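Local coordinates for transcriptional repressor, TetR family (Thermus thermophilus, PDB 3ANP), which represses transcription as a TetR-family regulator that controls fatty acid degradation and binds lauroyl-CoA, at the interface of chains A and B. Coordinates in Å, arbitrary orientation; residue numbers count along the deposited sequence, not the author numbering. Chains: chain A/B, Transcriptional repressor, TetR family.

Contact 1: the interface of chains A and B. Residues chain A 149, 153, 157; chain B 176, 180-181, 184, 188.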
loop_
_atom_site.group_PDB
_atom_site.type_symbol
_atom_site.label_atom_id
_atom_site.label_comp_id
_atom_site.label_asym_id
_atom_site.label_seq_id
_atom_site.Cartn_x
_atom_site.Cartn_y
_atom_site.Cartn_z
ATOM N N PHE A 149 -5.723 -17.591 10.343
ATOM C CA PHE A 149 -5.378 -16.162 10.395
ATOM C C PHE A 149 -6.576 -15.451 11.033
ATOM O O PHE A 149 -7.715 -15.855 10.821
ATOM C CB PHE A 149 -5.126 -15.595 8.990
ATOM C CG PHE A 149 -3.872 -16.101 8.353
ATOM C CD1 PHE A 149 -2.625 -15.806 8.907
ATOM C CD2 PHE A 149 -3.929 -16.899 7.213
ATOM C CE1 PHE A 149 -1.450 -16.300 8.339
ATOM C CE2 PHE A 149 -2.759 -17.402 6.629
ATOM C CZ PHE A 149 -1.517 -17.103 7.195
ATOM N N ARG A 153 -6.598 -9.600 10.875
ATOM C CA ARG A 153 -5.417 -9.601 10.034
ATOM C C ARG A 153 -5.780 -9.698 8.542
ATOM O O ARG A 153 -5.162 -9.052 7.696
ATOM C CB ARG A 153 -4.491 -10.744 10.446
ATOM C CG ARG A 153 -3.081 -10.507 10.022
ATOM C CD ARG A 153 -2.099 -11.416 10.745
ATOM N NE ARG A 153 -0.765 -11.214 10.199
ATOM C CZ ARG A 153 0.160 -12.164 10.146
ATOM N NH1 ARG A 153 -0.107 -13.381 10.616
ATOM N NH2 ARG A 153 1.336 -11.903 9.603
ATOM N N THR A 157 -5.311 -6.744 5.657
ATOM C CA THR A 157 -4.690 -6.991 4.366
ATOM C C THR A 157 -5.531 -6.470 3.206
ATOM O O THR A 157 -5.008 -5.826 2.283
ATOM C CB THR A 157 -4.418 -8.513 4.165
ATOM O OG1 THR A 157 -3.473 -8.964 5.147
ATOM C CG2 THR A 157 -3.858 -8.781 2.773
ATOM N N ARG B 176 7.487 -6.864 14.315
ATOM C CA ARG B 176 6.806 -7.987 13.695
ATOM C C ARG B 176 7.782 -8.933 12.999
ATOM O O ARG B 176 8.851 -8.521 12.548
ATOM C CB ARG B 176 5.784 -7.481 12.666
ATOM C CG ARG B 176 5.164 -8.585 11.797
ATOM C CD ARG B 176 3.928 -8.081 11.043
ATOM N NE ARG B 176 2.830 -7.751 11.952
ATOM C CZ ARG B 176 1.967 -8.631 12.460
ATOM N NH1 ARG B 176 2.043 -9.924 12.151
ATOM N NH2 ARG B 176 1.037 -8.216 13.310
ATOM N N GLU B 180 7.193 -14.219 8.540
ATOM C CA GLU B 180 5.858 -14.800 8.673
ATOM C C GLU B 180 4.805 -13.909 8.000
ATOM O O GLU B 180 3.830 -14.403 7.416
ATOM C CB GLU B 180 5.523 -15.002 10.153
ATOM C CG GLU B 180 4.224 -15.763 10.426
ATOM C CD GLU B 180 2.985 -14.910 10.262
ATOM O OE1 GLU B 180 3.086 -13.674 10.401
ATOM O OE2 GLU B 180 1.895 -15.476 10.019
ATOM N N GLU B 181 5.008 -12.598 8.093
ATOM C CA GLU B 181 4.105 -11.625 7.487
ATOM C C GLU B 181 4.046 -11.857 5.966
ATOM O O GLU B 181 2.973 -11.818 5.374
ATOM C CB GLU B 181 4.607 -10.199 7.788
ATOM C CG GLU B 181 3.955 -9.075 6.970
ATOM C CD GLU B 181 2.473 -8.852 7.311
ATOM O OE1 GLU B 181 1.995 -9.421 8.319
ATOM O OE2 GLU B 181 1.787 -8.097 6.570
ATOM N N LYS B 184 2.270 -15.032 5.093
ATOM C CA LYS B 184 0.831 -14.780 5.207
ATOM C C LYS B 184 0.323 -14.173 3.885
ATOM O O LYS B 184 -0.705 -14.588 3.358
ATOM C CB LYS B 184 0.531 -13.806 6.352
ATOM C CG LYS B 184 -0.937 -13.399 6.434
ATOM C CD LYS B 184 -1.096 -11.905 6.683
ATOM C CE LYS B 184 -0.737 -11.087 5.472
ATOM N NZ LYS B 184 -0.574 -9.622 5.785
ATOM N N LEU B 188 -2.507 -16.163 1.604
ATOM C CA LEU B 188 -3.786 -15.537 1.292
ATOM C C LEU B 188 -4.004 -15.252 -0.190
ATOM O O LEU B 188 -5.078 -15.521 -0.733
ATOM C CB LEU B 188 -3.962 -14.242 2.094
ATOM C CG LEU B 188 -4.060 -14.376 3.620
ATOM C CD1 LEU B 188 -4.335 -13.006 4.214
ATOM C CD2 LEU B 188 -5.171 -15.339 4.011
HETATM O O HOH W 1 -2.235 -7.711 7.686
HETATM O O HOH W 2 -0.239 -8.557 9.627
#
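A:Arg153 reaches across the dimer interface of this TetR-family repressor and grips B:Glu180 end-on, helix 151-172 of one chain meeting helix 178-191 of the other, the pair of C-terminal helices through which TetR proteins typically dimerise. NH2 of A:Arg153 donates to carboxylate oxygen OE1 of B:Glu180 at 2.6 Å. NH1 of A:Arg153 donates to OE2 of B:Glu180 at 3.0 Å. Both oxygens use their syn lone pairs, although the two flat groups are turned 38° apart. NH2 of A:Arg153 also reaches OE1 of B:Glu181 at 2.9 Å, nearly straight and within the guanidinium plane, but on the anti side of that oxygen. With CG anti to its backbone N (chi1 -158°) and the chain extended as far as NE, the arginine spans the distance from its own helix to the acidic residues of the partner, a task that suits its length and its several N-H groups. A leucine here would probably leave B:Glu180 and B:Glu181 without their cationic mate across the interface. Methylene CD of B:Lys184 approaches one guanidinium face and NH1 of B:Arg176 the other, each off toward the rim; the second is a like charge that the nearby carboxylates are likely to offset.

B:Lys184 serves two kinds of neighbour. Its CG lies over the face of the A:Phe149 ring, 3.9 Å from the centroid, while CD2 of B:Leu188 packs against CD2 of the same ring. Bends at chi2 and chi3 carry the amine back to A:Thr157, where NZ of B:Lys184 donates to the hydroxyl OG1 of A:Thr157 at 3.0 Å. That hydroxyl in turn donates to the backbone O of A:Arg153.

Farther out, NZ of B:Lys184 donates to OE2 of B:Glu181 at 2.9 Å, from above the carboxylate plane. Water 2 joins NE of A:Arg153 to OE1 of B:Glu181; water 1, bonded to water 2, also meets the A:Thr157 hydroxyl, the B:Lys184 amine and the backbone O of A:Arg153.

Contact 2: the interface of chains A and B. Residues chain A 184, 187-188, 192-193; chain B 146, 149, 154.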
loop_
_atom_site.group_PDB
_atom_site.type_symbol
_atom_site.label_atom_id
_atom_site.label_comp_id
_atom_site.label_asym_id
_atom_site.label_seq_id
_atom_site.Cartn_x
_atom_site.Cartn_y
_atom_site.Cartn_z
ATOM N N LYS A 184 -10.896 -6.673 -8.366
ATOM C CA LYS A 184 -9.778 -7.594 -8.598
ATOM C C LYS A 184 -9.106 -7.929 -7.263
ATOM O O LYS A 184 -8.802 -9.094 -6.995
ATOM C CB LYS A 184 -8.737 -6.968 -9.559
ATOM C CG LYS A 184 -7.423 -7.780 -9.722
ATOM C CD LYS A 184 -6.302 -7.355 -8.743
ATOM C CE LYS A 184 -5.837 -5.921 -9.038
ATOM N NZ LYS A 184 -4.795 -5.403 -8.102
ATOM N N ARG A 187 -11.543 -10.287 -5.253
ATOM C CA ARG A 187 -11.574 -11.645 -5.787
ATOM C C ARG A 187 -10.270 -12.391 -5.496
ATOM O O ARG A 187 -10.282 -13.548 -5.066
ATOM C CB ARG A 187 -11.785 -11.611 -7.303
ATOM C CG ARG A 187 -12.994 -10.816 -7.761
ATOM C CD ARG A 187 -14.256 -11.646 -7.749
ATOM N NE ARG A 187 -14.098 -12.872 -8.525
ATOM C CZ ARG A 187 -15.099 -13.677 -8.862
ATOM N NH1 ARG A 187 -16.340 -13.384 -8.496
ATOM N NH2 ARG A 187 -14.858 -14.783 -9.554
ATOM N N LEU A 188 -9.140 -11.745 -5.754
ATOM C CA LEU A 188 -7.863 -12.405 -5.519
ATOM C C LEU A 188 -7.643 -12.778 -4.065
ATOM O O LEU A 188 -7.266 -13.918 -3.776
ATOM C CB LEU A 188 -6.691 -11.551 -6.022
ATOM C CG LEU A 188 -6.497 -11.523 -7.539
ATOM C CD1 LEU A 188 -5.195 -10.802 -7.865
ATOM C CD2 LEU A 188 -6.448 -12.958 -8.084
ATOM N N GLY A 192 -8.440 -16.337 -4.025
ATOM C CA GLY A 192 -7.084 -16.787 -4.286
ATOM C C GLY A 192 -6.841 -16.935 -5.784
ATOM O O GLY A 192 -7.787 -16.898 -6.584
HETATM N N MSE A 193 -5.576 -17.090 -6.172
HETATM C CA MSE A 193 -5.209 -17.267 -7.584
HETATM C C MSE A 193 -5.515 -18.690 -8.046
HETATM O O MSE A 193 -5.787 -18.918 -9.228
HETATM C CB MSE A 193 -3.705 -17.017 -7.785
HETATM C CG MSE A 193 -3.229 -15.660 -7.289
HETATM SE SE MSE A 193 -1.301 -15.536 -7.533
HETATM C CE MSE A 193 -0.760 -15.652 -5.684
ATOM N N ARG B 146 -6.417 -19.093 -12.016
ATOM C CA ARG B 146 -7.537 -18.465 -12.709
ATOM C C ARG B 146 -7.059 -17.673 -13.940
ATOM O O ARG B 146 -5.956 -17.136 -13.953
ATOM C CB ARG B 146 -8.268 -17.528 -11.767
ATOM C CG ARG B 146 -7.416 -16.344 -11.388
ATOM C CD ARG B 146 -8.303 -15.252 -10.871
ATOM N NE ARG B 146 -8.732 -15.526 -9.529
ATOM C CZ ARG B 146 -9.918 -15.209 -9.025
ATOM N NH1 ARG B 146 -10.849 -14.604 -9.758
ATOM N NH2 ARG B 146 -10.146 -15.473 -7.752
ATOM N N PHE B 149 -7.439 -13.017 -14.737
ATOM C CA PHE B 149 -6.380 -12.067 -14.405
ATOM C C PHE B 149 -5.082 -12.631 -15.006
ATOM O O PHE B 149 -4.863 -13.843 -14.998
ATOM C CB PHE B 149 -6.248 -11.919 -12.882
ATOM C CG PHE B 149 -7.467 -11.335 -12.233
ATOM C CD1 PHE B 149 -7.913 -10.056 -12.582
ATOM C CD2 PHE B 149 -8.199 -12.071 -11.309
ATOM C CE1 PHE B 149 -9.082 -9.520 -12.018
ATOM C CE2 PHE B 149 -9.367 -11.549 -10.738
ATOM C CZ PHE B 149 -9.809 -10.265 -11.098
HETATM N N MSE B 154 -1.457 -10.577 -11.312
HETATM C CA MSE B 154 -1.465 -11.260 -10.025
HETATM C C MSE B 154 -0.120 -11.164 -9.334
HETATM O O MSE B 154 -0.056 -11.014 -8.102
HETATM C CB MSE B 154 -1.867 -12.716 -10.231
HETATM C CG MSE B 154 -3.269 -12.785 -10.837
HETATM SE SE MSE B 154 -3.993 -14.571 -10.851
HETATM C CE MSE B 154 -2.913 -15.351 -12.243
#
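The end of helix 178-191 of chain A, with the residues just beyond it, meets the loop before helix 151-171 of chain B in the C-terminal dimerisation region of this TetR-family repressor. B:Arg146 from that loop holds the chain leaving the helix at two successive carbonyls. The guanidinium NH2 of B:Arg146 donates to the backbone O of A:Gly192 at 3.0 Å; the acceptor lies in the guanidinium plane, whereas the donor is tilted 25° from the carbonyl plane. The backbone N of B:Arg146 donates to the O of A:Met193 at 2.9 Å, nearly along the C=O axis. With chi1 at 67° the arginine chain starts off tucked against its own backbone, and the bend at chi3 swings the guanidinium to A:Gly192; main chain and side chain thus grip neighbouring peptides together. At A:Gly192 the backbone has a positive phi of 91°, which a residue without a side chain adopts easily as the chain turns away from the helix.

Carbon contacts lie beside these bonds. Methyl CD2 of A:Leu188 touches CD2 of B:Phe149 at 3.8 Å and also packs near NE of B:Arg146, its branched end suiting a place where ring and arginine converge. CG of A:Lys184 lies over the B:Phe149 ring face, 3.8 Å from the centroid, the methylenes serving here as a greasy lid.

A:Met193 and B:Met154, natural methionines modelled as selenomethionine, also line the patch and lie alongside, running antiparallel. CG of A:Met193 approaches SE of B:Met154 at 3.8 Å, and SE of A:Met193 meets CB of B:Met154 at 3.9 Å. The flexible methionine chain suits an irregular apolar surface.

The C-alpha centres of contact 1 and contact 2 lie about 18 Å apart in one two-fold interface between identical chains. Residues 149, 184 and 188 belong to both, and the packing of phenylalanine against lysine and leucine occurs in both copies with the chains exchanged. Contact 1 adds the charged network farther along helix 151-172, and contact 2 the chain beyond helix 178-191. Because each has its symmetry twin, every subunit supplies both halves of both patches. Such a shared C-terminal surface fits the dimer usual for TetR repressors, in which the paired subunits present two DNA-binding domains.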